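Cag-Z (PDB 1S2X) is of unknown function but is encoded by the cag pathogenicity island of Helicobacter pylori and probably serves its type IV secretion system. Local coordinates at residues D8-N13 against T96-T101; Y77-N82 against A128-L133; L85-R90 against N120-D125. The protein carries 1 engineered substitution. All coordinates share one frame; numbering follows the deposited sequence.

Interaction 1 (D8-N13 against T96-T101); sequences DELGFN and TFAEST. Engineered in segment 8-13: Asp8 (natural residue Met).
Leu10 lays its two methyls against helix 74-101, one on each of two successive residues. CD1 meets Ala98 CB at 3.9 Å. CD2 lies obliquely beside the ring of Phe97, 4.3 Å from Phe97 CD2. The leucine side chain leaves the backbone toward the helix. Its CG sits beside the backbone N and opposite the carbonyl carbon (chi1 -68°), and this carries the fork across to the helix. Leu10 and Ala98 are buried. Phe97 is exposed, and its ring makes the looser of the two touches, through CD2.

The joint is purely apolar and small, with about 110 Å² buried in all. It fastens the N-terminal loop, just ahead of helix 14-23, to the C-terminal part of the long helix 74-101 in this all-helical protein. Leu10 also touches Phe111 of helix 105-135, and Ala98 touches Leu108 there. The leucine is therefore packed between two helices.

The polar bonds lie within each segment. In the loop, Asn13 ND2 donates to Asp8 O at 3.2 Å and to Glu9 OE2 at 3.3 Å. Both acceptors lie in the amide plane of Asn13, but Glu9 OE2 is approached from above its carboxylate plane. Both bonds join Asn13 to the start of the loop, consistent with its turned course. Asp8 is an engineered residue, and it enters this bonding through its backbone carbonyl. On the helix, Thr101 OG1 donates to Phe97 O at 2.8 Å, in the carbonyl plane. The same hydroxyl oxygen stands 3.2 Å above the plane of the Phe97 ring, over its centre.

Interaction 2 (Y77-N82 against A128-L133); sequences YNYLNN and ARISDL
The Arg129 guanidinium has Ile130 CD1 over one face, 3.7 Å above the plane and displaced from the centre of the group. Tyr79 OH lies at its edge, in plane, 3.9 Å from Arg129 NH2. The Tyr79 ring stands nearly upright to the guanidinium, with 80° between the planes. That edge approach is too long for a hydrogen bond. Glu126 serves both polar ends instead: it forms a salt bridge with Arg129 NE and a hydrogen bond with Tyr79 OH. Arg129 runs out extended, then bends at chi3 (92°), which turns the guanidinium back over Ile130.

Ile130 is the apolar centre of the contact. Its CD1 meets the Tyr79 ring obliquely, 3.9 Å from Tyr79 CE2. Its CG2 lies 3.6 Å from Leu80 CD1, and the two side chains run alongside each other, pointing opposite ways.

The two helix segments run antiparallel at 175°, with their axes 10.9 Å apart. This is side-by-side packing of helices 74-101 and 105-135 near the centre of the chain. Met28, from a loop, touches Tyr79, Arg129 and Ile130. Helix 161-183 packs on Leu80 through Leu168 and Ile171.

Interaction 3 (L85-R90 against N120-D125); sequences LASYNR and NNFTCD
Ser87 sets its hydroxyl oxygen against the edge of the Phe122 ring, near the ring plane. Ser87 OG is 3.2 Å from Phe122 CE1 and 3.4 Å from Phe122 CD1. The oxygen thus meets one side of the ring, where the C-H groups lie, and not its face. This is a close polar-to-aromatic contact and not a classical hydrogen bond. The hydroxyl has its polar partner in its own helix, where it is bonded to the carbonyl oxygen of Leu83, one turn earlier. The chi1 of -74° sets OG beside the backbone N, from where it can serve Leu83 and still face the ring.

Thr123 adds a second touch on Ser87. Its methyl, CG2, reaches Ser87 CB at 4.0 Å. The torsion of Thr123 (chi1 55°) puts OG1 between the backbone N and the carbonyl carbon, while CG2 lies opposite the carbonyl carbon. The methyl therefore goes to Ser87. The hydroxyl is bonded to the carbonyl oxygen of Phe119 in the same helix. Each of these two buried residues thus has a partner for its hydroxyl within its own helix, and the contact between the segments is by packing.

Ser87 and Thr123 are also the closest backbone pair here, with CA atoms 7.7 Å apart. Both have small side chains, consistent with the nearness of the backbones. Phe12 and Ile20 also touch Ser87, Arg17 and Leu21 of helix 14-23 touch Phe122, and Ile175 of helix 161-183 touches Thr123. The contact is plain helix-to-helix packing in an all-helical protein, where helices 74-101 and 105-135 lie side by side with helices 14-23 and 161-183 against them.

From the N terminus, the loop 8-13 is the first segment, and interaction 1 closes a long loop by joining it to 96-101. Helices 14-23, 31-43 and 52-68 lie inside that loop. Segments 77-82 and 85-90 follow on helix 74-101, so interactions 2 and 3 each cross interaction 1. Helix 105-135 then supplies 120-125 before 128-133, and interaction 3 nests inside the loop closed by interaction 2. These two contacts join the same pair of helices, with centres about 12 Å apart. Interaction 1 touches interaction 3, where the Phe12 ring reaches Arg90 and Phe122. Interactions 1 and 2 do not touch.

Interaction 1 (D8-N13 against T96-T101)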
loop_
_atom_site.group_PDB
_atom_site.type_symbol
_atom_site.label_atom_id
_atom_site.label_comp_id
_atom_site.label_asym_id
_atom_site.label_seq_id
_atom_site.Cartn_x
_atom_site.Cartn_y
_atom_site.Cartn_z
ATOM N N ASP A 8 6.524 -29.290 -0.070
ATOM C CA ASP A 8 7.308 -28.104 -0.387
ATOM C C ASP A 8 6.501 -27.051 -1.141
ATOM O O ASP A 8 7.034 -26.254 -1.908
ATOM C CB ASP A 8 8.545 -28.478 -1.205
ATOM C CG ASP A 8 8.265 -29.465 -2.318
ATOM O OD1 ASP A 8 7.363 -30.318 -2.176
ATOM O OD2 ASP A 8 8.970 -29.383 -3.354
ATOM N N GLU A 9 5.193 -27.033 -0.918
ATOM C CA GLU A 9 4.379 -25.949 -1.465
ATOM C C GLU A 9 3.699 -25.191 -0.332
ATOM O O GLU A 9 2.699 -24.497 -0.505
ATOM C CB GLU A 9 3.378 -26.503 -2.479
ATOM C CG GLU A 9 3.790 -26.224 -3.924
ATOM C CD GLU A 9 3.679 -24.760 -4.297
ATOM O OE1 GLU A 9 2.562 -24.205 -4.183
ATOM O OE2 GLU A 9 4.698 -24.154 -4.712
ATOM N N LEU A 10 4.280 -25.324 0.858
ATOM C CA LEU A 10 3.830 -24.710 2.090
ATOM C C LEU A 10 4.762 -23.575 2.513
ATOM O O LEU A 10 5.895 -23.524 2.027
ATOM C CB LEU A 10 3.799 -25.741 3.219
ATOM C CG LEU A 10 2.760 -26.850 3.119
ATOM C CD1 LEU A 10 2.687 -27.627 4.427
ATOM C CD2 LEU A 10 1.402 -26.262 2.741
ATOM N N GLY A 11 4.296 -22.715 3.413
ATOM C CA GLY A 11 5.154 -21.658 3.929
ATOM C C GLY A 11 5.026 -20.374 3.126
ATOM O O GLY A 11 5.929 -19.545 3.180
ATOM N N PHE A 12 3.927 -20.255 2.398
ATOM C CA PHE A 12 3.620 -19.099 1.558
ATOM C C PHE A 12 4.845 -18.645 0.757
ATOM O O PHE A 12 5.322 -17.534 0.979
ATOM C CB PHE A 12 3.087 -17.965 2.429
ATOM C CG PHE A 12 2.413 -16.862 1.626
ATOM C CD1 PHE A 12 1.584 -17.164 0.565
ATOM C CD2 PHE A 12 2.630 -15.532 1.952
ATOM C CE1 PHE A 12 0.964 -16.170 -0.174
ATOM C CE2 PHE A 12 2.008 -14.531 1.220
ATOM C CZ PHE A 12 1.186 -14.847 0.158
ATOM N N ASN A 13 5.304 -19.517 -0.114
ATOM C CA ASN A 13 6.426 -19.521 -1.005
ATOM C C ASN A 13 6.510 -18.234 -1.834
ATOM O O ASN A 13 5.500 -17.569 -2.023
ATOM C CB ASN A 13 6.340 -20.668 -2.024
ATOM C CG ASN A 13 6.883 -21.989 -1.534
ATOM O OD1 ASN A 13 7.634 -22.049 -0.560
ATOM N ND2 ASN A 13 6.500 -23.072 -2.212
ATOM N N THR A 96 -4.177 -24.932 7.133
ATOM C CA THR A 96 -5.014 -26.089 7.432
ATOM C C THR A 96 -4.327 -27.378 6.981
ATOM O O THR A 96 -4.211 -28.305 7.784
ATOM C CB THR A 96 -6.402 -25.977 6.782
ATOM O OG1 THR A 96 -6.999 -24.726 7.130
ATOM C CG2 THR A 96 -7.328 -27.071 7.312
ATOM N N PHE A 97 -3.892 -27.426 5.732
ATOM C CA PHE A 97 -3.230 -28.581 5.145
ATOM C C PHE A 97 -1.980 -28.972 5.920
ATOM O O PHE A 97 -1.603 -30.148 5.910
ATOM C CB PHE A 97 -2.833 -28.337 3.685
ATOM C CG PHE A 97 -2.288 -29.584 3.000
ATOM C CD1 PHE A 97 -3.147 -30.507 2.429
ATOM C CD2 PHE A 97 -0.927 -29.817 2.930
ATOM C CE1 PHE A 97 -2.665 -31.644 1.806
ATOM C CE2 PHE A 97 -0.431 -30.945 2.311
ATOM C CZ PHE A 97 -1.301 -31.864 1.748
ATOM N N ALA A 98 -1.326 -28.026 6.591
ATOM C CA ALA A 98 -0.174 -28.442 7.395
ATOM C C ALA A 98 -0.633 -29.156 8.668
ATOM O O ALA A 98 -0.028 -30.137 9.105
ATOM C CB ALA A 98 0.712 -27.263 7.742
ATOM N N GLU A 99 -1.704 -28.652 9.271
ATOM C CA GLU A 99 -2.250 -29.218 10.500
ATOM C C GLU A 99 -2.975 -30.525 10.187
ATOM O O GLU A 99 -3.309 -31.301 11.078
ATOM C CB GLU A 99 -3.204 -28.257 11.204
ATOM C CG GLU A 99 -2.686 -26.852 11.402
ATOM C CD GLU A 99 -3.777 -25.853 11.739
ATOM O OE1 GLU A 99 -4.835 -25.877 11.071
ATOM O OE2 GLU A 99 -3.554 -25.054 12.678
ATOM N N SER A 100 -3.212 -30.767 8.901
ATOM C CA SER A 100 -3.849 -32.017 8.498
ATOM C C SER A 100 -2.794 -33.037 8.074
ATOM O O SER A 100 -3.097 -34.218 7.899
ATOM C CB SER A 100 -4.833 -31.789 7.348
ATOM O OG SER A 100 -5.969 -31.047 7.751
ATOM N N THR A 101 -1.565 -32.555 7.892
ATOM C CA THR A 101 -0.523 -33.366 7.280
ATOM C C THR A 101 0.701 -33.567 8.159
ATOM O O THR A 101 1.498 -34.467 7.876
ATOM C CB THR A 101 -0.068 -32.706 5.954
ATOM O OG1 THR A 101 -1.144 -32.717 5.007
ATOM C CG2 THR A 101 1.077 -33.478 5.316
#

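Interaction 2 (Y77-N82 against A128-L133)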
loop_
_atom_site.group_PDB
_atom_site.type_symbol
_atom_site.label_atom_id
_atom_site.label_comp_id
_atom_site.label_asym_id
_atom_site.label_seq_id
_atom_site.Cartn_x
_atom_site.Cartn_y
_atom_site.Cartn_z
ATOM N N TYR A 77 -6.567 1.466 -2.567
ATOM C CA TYR A 77 -7.189 0.998 -1.336
ATOM C C TYR A 77 -7.730 -0.413 -1.569
ATOM O O TYR A 77 -7.514 -1.313 -0.757
ATOM C CB TYR A 77 -8.315 1.919 -0.839
ATOM C CG TYR A 77 -8.937 1.434 0.458
ATOM C CD1 TYR A 77 -8.237 1.532 1.650
ATOM C CD2 TYR A 77 -10.205 0.867 0.520
ATOM C CE1 TYR A 77 -8.766 1.101 2.850
ATOM C CE2 TYR A 77 -10.748 0.426 1.714
ATOM C CZ TYR A 77 -10.027 0.545 2.884
ATOM O OH TYR A 77 -10.534 0.120 4.094
ATOM N N ASN A 78 -8.418 -0.559 -2.697
ATOM C CA ASN A 78 -9.037 -1.829 -3.067
ATOM C C ASN A 78 -7.970 -2.845 -3.483
ATOM O O ASN A 78 -8.070 -4.022 -3.124
ATOM C CB ASN A 78 -10.066 -1.658 -4.174
ATOM C CG ASN A 78 -11.187 -0.678 -3.896
ATOM O OD1 ASN A 78 -11.568 -0.348 -2.767
ATOM N ND2 ASN A 78 -11.767 -0.172 -4.983
ATOM N N TYR A 79 -6.961 -2.386 -4.219
ATOM C CA TYR A 79 -5.862 -3.271 -4.597
ATOM C C TYR A 79 -5.286 -3.933 -3.342
ATOM O O TYR A 79 -5.173 -5.155 -3.262
ATOM C CB TYR A 79 -4.754 -2.541 -5.368
ATOM C CG TYR A 79 -3.485 -3.367 -5.442
ATOM C CD1 TYR A 79 -3.385 -4.459 -6.300
ATOM C CD2 TYR A 79 -2.387 -3.065 -4.651
ATOM C CE1 TYR A 79 -2.227 -5.212 -6.361
ATOM C CE2 TYR A 79 -1.226 -3.816 -4.705
ATOM C CZ TYR A 79 -1.151 -4.895 -5.566
ATOM O OH TYR A 79 0.012 -5.639 -5.620
ATOM N N LEU A 80 -4.934 -3.128 -2.342
ATOM C CA LEU A 80 -4.377 -3.683 -1.117
ATOM C C LEU A 80 -5.339 -4.610 -0.387
ATOM O O LEU A 80 -4.889 -5.656 0.098
ATOM C CB LEU A 80 -3.937 -2.558 -0.175
ATOM C CG LEU A 80 -2.692 -1.828 -0.701
ATOM C CD1 LEU A 80 -2.419 -0.588 0.126
ATOM C CD2 LEU A 80 -1.519 -2.805 -0.717
ATOM N N ASN A 81 -6.613 -4.234 -0.307
ATOM C CA ASN A 81 -7.580 -5.116 0.354
ATOM C C ASN A 81 -7.648 -6.461 -0.361
ATOM O O ASN A 81 -7.610 -7.521 0.260
ATOM C CB ASN A 81 -8.964 -4.460 0.415
ATOM C CG ASN A 81 -9.931 -5.210 1.304
ATOM O OD1 ASN A 81 -10.169 -4.826 2.457
ATOM N ND2 ASN A 81 -10.511 -6.293 0.786
ATOM N N ASN A 82 -7.761 -6.447 -1.685
ATOM C CA ASN A 82 -7.809 -7.663 -2.481
ATOM C C ASN A 82 -6.579 -8.537 -2.255
ATOM O O ASN A 82 -6.676 -9.740 -2.044
ATOM C CB ASN A 82 -7.895 -7.331 -3.967
ATOM C CG ASN A 82 -9.176 -6.585 -4.297
ATOM O OD1 ASN A 82 -10.010 -6.388 -3.411
ATOM N ND2 ASN A 82 -9.310 -6.179 -5.556
ATOM N N ALA A 128 3.413 -0.517 2.072
ATOM C CA ALA A 128 4.425 0.542 2.097
ATOM C C ALA A 128 4.773 1.037 0.702
ATOM O O ALA A 128 5.053 2.200 0.419
ATOM C CB ALA A 128 5.695 0.054 2.775
ATOM N N ARG A 129 4.762 0.116 -0.253
ATOM C CA ARG A 129 5.062 0.537 -1.616
ATOM C C ARG A 129 3.962 1.458 -2.128
ATOM O O ARG A 129 4.175 2.510 -2.730
ATOM C CB ARG A 129 5.231 -0.728 -2.453
ATOM C CG ARG A 129 5.297 -0.474 -3.950
ATOM C CD ARG A 129 5.630 -1.767 -4.685
ATOM N NE ARG A 129 4.402 -2.454 -5.088
ATOM C CZ ARG A 129 3.718 -2.143 -6.183
ATOM N NH1 ARG A 129 4.132 -1.169 -6.980
ATOM N NH2 ARG A 129 2.617 -2.812 -6.483
ATOM N N ILE A 130 2.719 1.032 -1.886
ATOM C CA ILE A 130 1.567 1.806 -2.322
ATOM C C ILE A 130 1.528 3.112 -1.530
ATOM O O ILE A 130 1.197 4.145 -2.113
ATOM C CB ILE A 130 0.235 1.072 -2.167
ATOM C CG1 ILE A 130 -0.202 0.299 -3.423
ATOM C CG2 ILE A 130 -0.869 2.035 -1.769
ATOM C CD1 ILE A 130 0.886 -0.568 -4.014
ATOM N N SER A 131 1.865 3.025 -0.240
ATOM C CA SER A 131 1.896 4.240 0.563
ATOM C C SER A 131 2.907 5.261 0.025
ATOM O O SER A 131 2.591 6.450 -0.091
ATOM C CB SER A 131 2.233 3.926 2.016
ATOM O OG SER A 131 2.204 5.140 2.750
ATOM N N ASP A 132 4.105 4.812 -0.310
ATOM C CA ASP A 132 5.129 5.651 -0.927
ATOM C C ASP A 132 4.655 6.234 -2.251
ATOM O O ASP A 132 4.858 7.409 -2.551
ATOM C CB ASP A 132 6.404 4.832 -1.145
ATOM C CG ASP A 132 7.205 4.587 0.114
ATOM O OD1 ASP A 132 8.127 3.748 0.074
ATOM O OD2 ASP A 132 6.942 5.219 1.153
ATOM N N LEU A 133 3.992 5.446 -3.097
ATOM C CA LEU A 133 3.497 6.002 -4.349
ATOM C C LEU A 133 2.463 7.096 -4.121
ATOM O O LEU A 133 2.460 8.128 -4.787
ATOM C CB LEU A 133 2.897 4.880 -5.204
ATOM C CG LEU A 133 2.188 5.271 -6.502
ATOM C CD1 LEU A 133 3.177 5.705 -7.572
ATOM C CD2 LEU A 133 1.342 4.092 -6.988
#

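Interaction 3 (L85-R90 against N120-D125)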
loop_
_atom_site.group_PDB
_atom_site.type_symbol
_atom_site.label_atom_id
_atom_site.label_comp_id
_atom_site.label_asym_id
_atom_site.label_seq_id
_atom_site.Cartn_x
_atom_site.Cartn_y
_atom_site.Cartn_z
ATOM N N LEU A 85 -6.477 -9.985 1.318
ATOM C CA LEU A 85 -7.474 -11.039 1.439
ATOM C C LEU A 85 -6.963 -12.322 0.787
ATOM O O LEU A 85 -6.989 -13.393 1.399
ATOM C CB LEU A 85 -8.797 -10.585 0.831
ATOM C CG LEU A 85 -9.981 -11.544 0.987
ATOM C CD1 LEU A 85 -10.326 -11.757 2.453
ATOM C CD2 LEU A 85 -11.184 -11.027 0.217
ATOM N N ALA A 86 -6.506 -12.168 -0.450
ATOM C CA ALA A 86 -6.034 -13.263 -1.275
ATOM C C ALA A 86 -4.846 -13.984 -0.622
ATOM O O ALA A 86 -4.769 -15.204 -0.779
ATOM C CB ALA A 86 -5.626 -12.817 -2.670
ATOM N N SER A 87 -3.999 -13.236 0.054
ATOM C CA SER A 87 -2.832 -13.698 0.786
ATOM C C SER A 87 -3.273 -14.480 2.026
ATOM O O SER A 87 -2.708 -15.519 2.361
ATOM C CB SER A 87 -1.939 -12.520 1.192
ATOM O OG SER A 87 -1.216 -11.984 0.096
ATOM N N TYR A 88 -4.297 -13.957 2.694
ATOM C CA TYR A 88 -4.886 -14.558 3.877
ATOM C C TYR A 88 -5.515 -15.919 3.569
ATOM O O TYR A 88 -5.341 -16.871 4.313
ATOM C CB TYR A 88 -5.978 -13.668 4.457
ATOM C CG TYR A 88 -6.739 -14.274 5.615
ATOM C CD1 TYR A 88 -8.082 -14.595 5.496
ATOM C CD2 TYR A 88 -6.110 -14.513 6.830
ATOM C CE1 TYR A 88 -8.786 -15.149 6.550
ATOM C CE2 TYR A 88 -6.808 -15.063 7.887
ATOM C CZ TYR A 88 -8.140 -15.375 7.746
ATOM O OH TYR A 88 -8.826 -15.927 8.803
ATOM N N ASN A 89 -6.229 -15.933 2.455
ATOM C CA ASN A 89 -6.935 -17.088 1.940
ATOM C C ASN A 89 -5.957 -18.187 1.549
ATOM O O ASN A 89 -6.250 -19.361 1.776
ATOM C CB ASN A 89 -7.797 -16.670 0.756
ATOM C CG ASN A 89 -9.071 -15.957 1.168
ATOM O OD1 ASN A 89 -9.759 -15.375 0.322
ATOM N ND2 ASN A 89 -9.411 -15.995 2.450
ATOM N N ARG A 90 -4.815 -17.818 0.984
ATOM C CA ARG A 90 -3.760 -18.780 0.655
ATOM C C ARG A 90 -3.103 -19.333 1.912
ATOM O O ARG A 90 -2.942 -20.539 2.108
ATOM C CB ARG A 90 -2.720 -18.117 -0.245
ATOM C CG ARG A 90 -1.535 -18.965 -0.661
ATOM C CD ARG A 90 -1.933 -20.379 -1.053
ATOM N NE ARG A 90 -0.794 -21.298 -0.972
ATOM C CZ ARG A 90 -0.734 -22.466 -1.600
ATOM N NH1 ARG A 90 0.340 -23.229 -1.466
ATOM N NH2 ARG A 90 -1.737 -22.879 -2.363
ATOM N N ASN A 120 2.783 -11.584 6.938
ATOM C CA ASN A 120 2.956 -10.270 7.537
ATOM C C ASN A 120 3.859 -9.390 6.667
ATOM O O ASN A 120 3.575 -8.206 6.500
ATOM C CB ASN A 120 3.545 -10.353 8.942
ATOM C CG ASN A 120 3.390 -9.035 9.686
ATOM O OD1 ASN A 120 2.334 -8.405 9.605
ATOM N ND2 ASN A 120 4.410 -8.596 10.413
ATOM N N ASN A 121 4.924 -9.975 6.141
ATOM C CA ASN A 121 5.966 -9.258 5.422
ATOM C C ASN A 121 5.611 -8.937 3.986
ATOM O O ASN A 121 5.915 -7.850 3.462
ATOM C CB ASN A 121 7.265 -10.090 5.477
ATOM C CG ASN A 121 7.837 -9.973 6.887
ATOM O OD1 ASN A 121 8.586 -10.827 7.341
ATOM N ND2 ASN A 121 7.456 -8.895 7.561
ATOM N N PHE A 122 4.955 -9.895 3.330
ATOM C CA PHE A 122 4.566 -9.640 1.944
ATOM C C PHE A 122 3.490 -8.564 1.881
ATOM O O PHE A 122 3.508 -7.687 1.015
ATOM C CB PHE A 122 4.099 -10.950 1.332
ATOM C CG PHE A 122 3.400 -10.842 -0.011
ATOM C CD1 PHE A 122 2.023 -10.891 -0.093
ATOM C CD2 PHE A 122 4.117 -10.695 -1.184
ATOM C CE1 PHE A 122 1.383 -10.793 -1.313
ATOM C CE2 PHE A 122 3.484 -10.614 -2.407
ATOM C CZ PHE A 122 2.105 -10.673 -2.480
ATOM N N THR A 123 2.523 -8.606 2.804
ATOM C CA THR A 123 1.432 -7.643 2.734
ATOM C C THR A 123 1.907 -6.263 3.178
ATOM O O THR A 123 1.600 -5.282 2.498
ATOM C CB THR A 123 0.205 -8.016 3.589
ATOM O OG1 THR A 123 0.609 -8.224 4.941
ATOM C CG2 THR A 123 -0.413 -9.314 3.097
ATOM N N CYS A 124 2.630 -6.234 4.289
ATOM C CA CYS A 124 3.142 -4.976 4.834
ATOM C C CYS A 124 4.091 -4.284 3.865
ATOM O O CYS A 124 4.136 -3.051 3.786
ATOM C CB CYS A 124 3.805 -5.221 6.189
ATOM S SG CYS A 124 2.612 -5.316 7.553
ATOM N N ASP A 125 4.870 -5.028 3.083
ATOM C CA ASP A 125 5.732 -4.376 2.102
ATOM C C ASP A 125 4.894 -3.843 0.952
ATOM O O ASP A 125 5.198 -2.814 0.351
ATOM C CB ASP A 125 6.797 -5.318 1.547
ATOM C CG ASP A 125 7.857 -5.705 2.560
ATOM O OD1 ASP A 125 7.877 -5.150 3.677
ATOM O OD2 ASP A 125 8.679 -6.595 2.229
#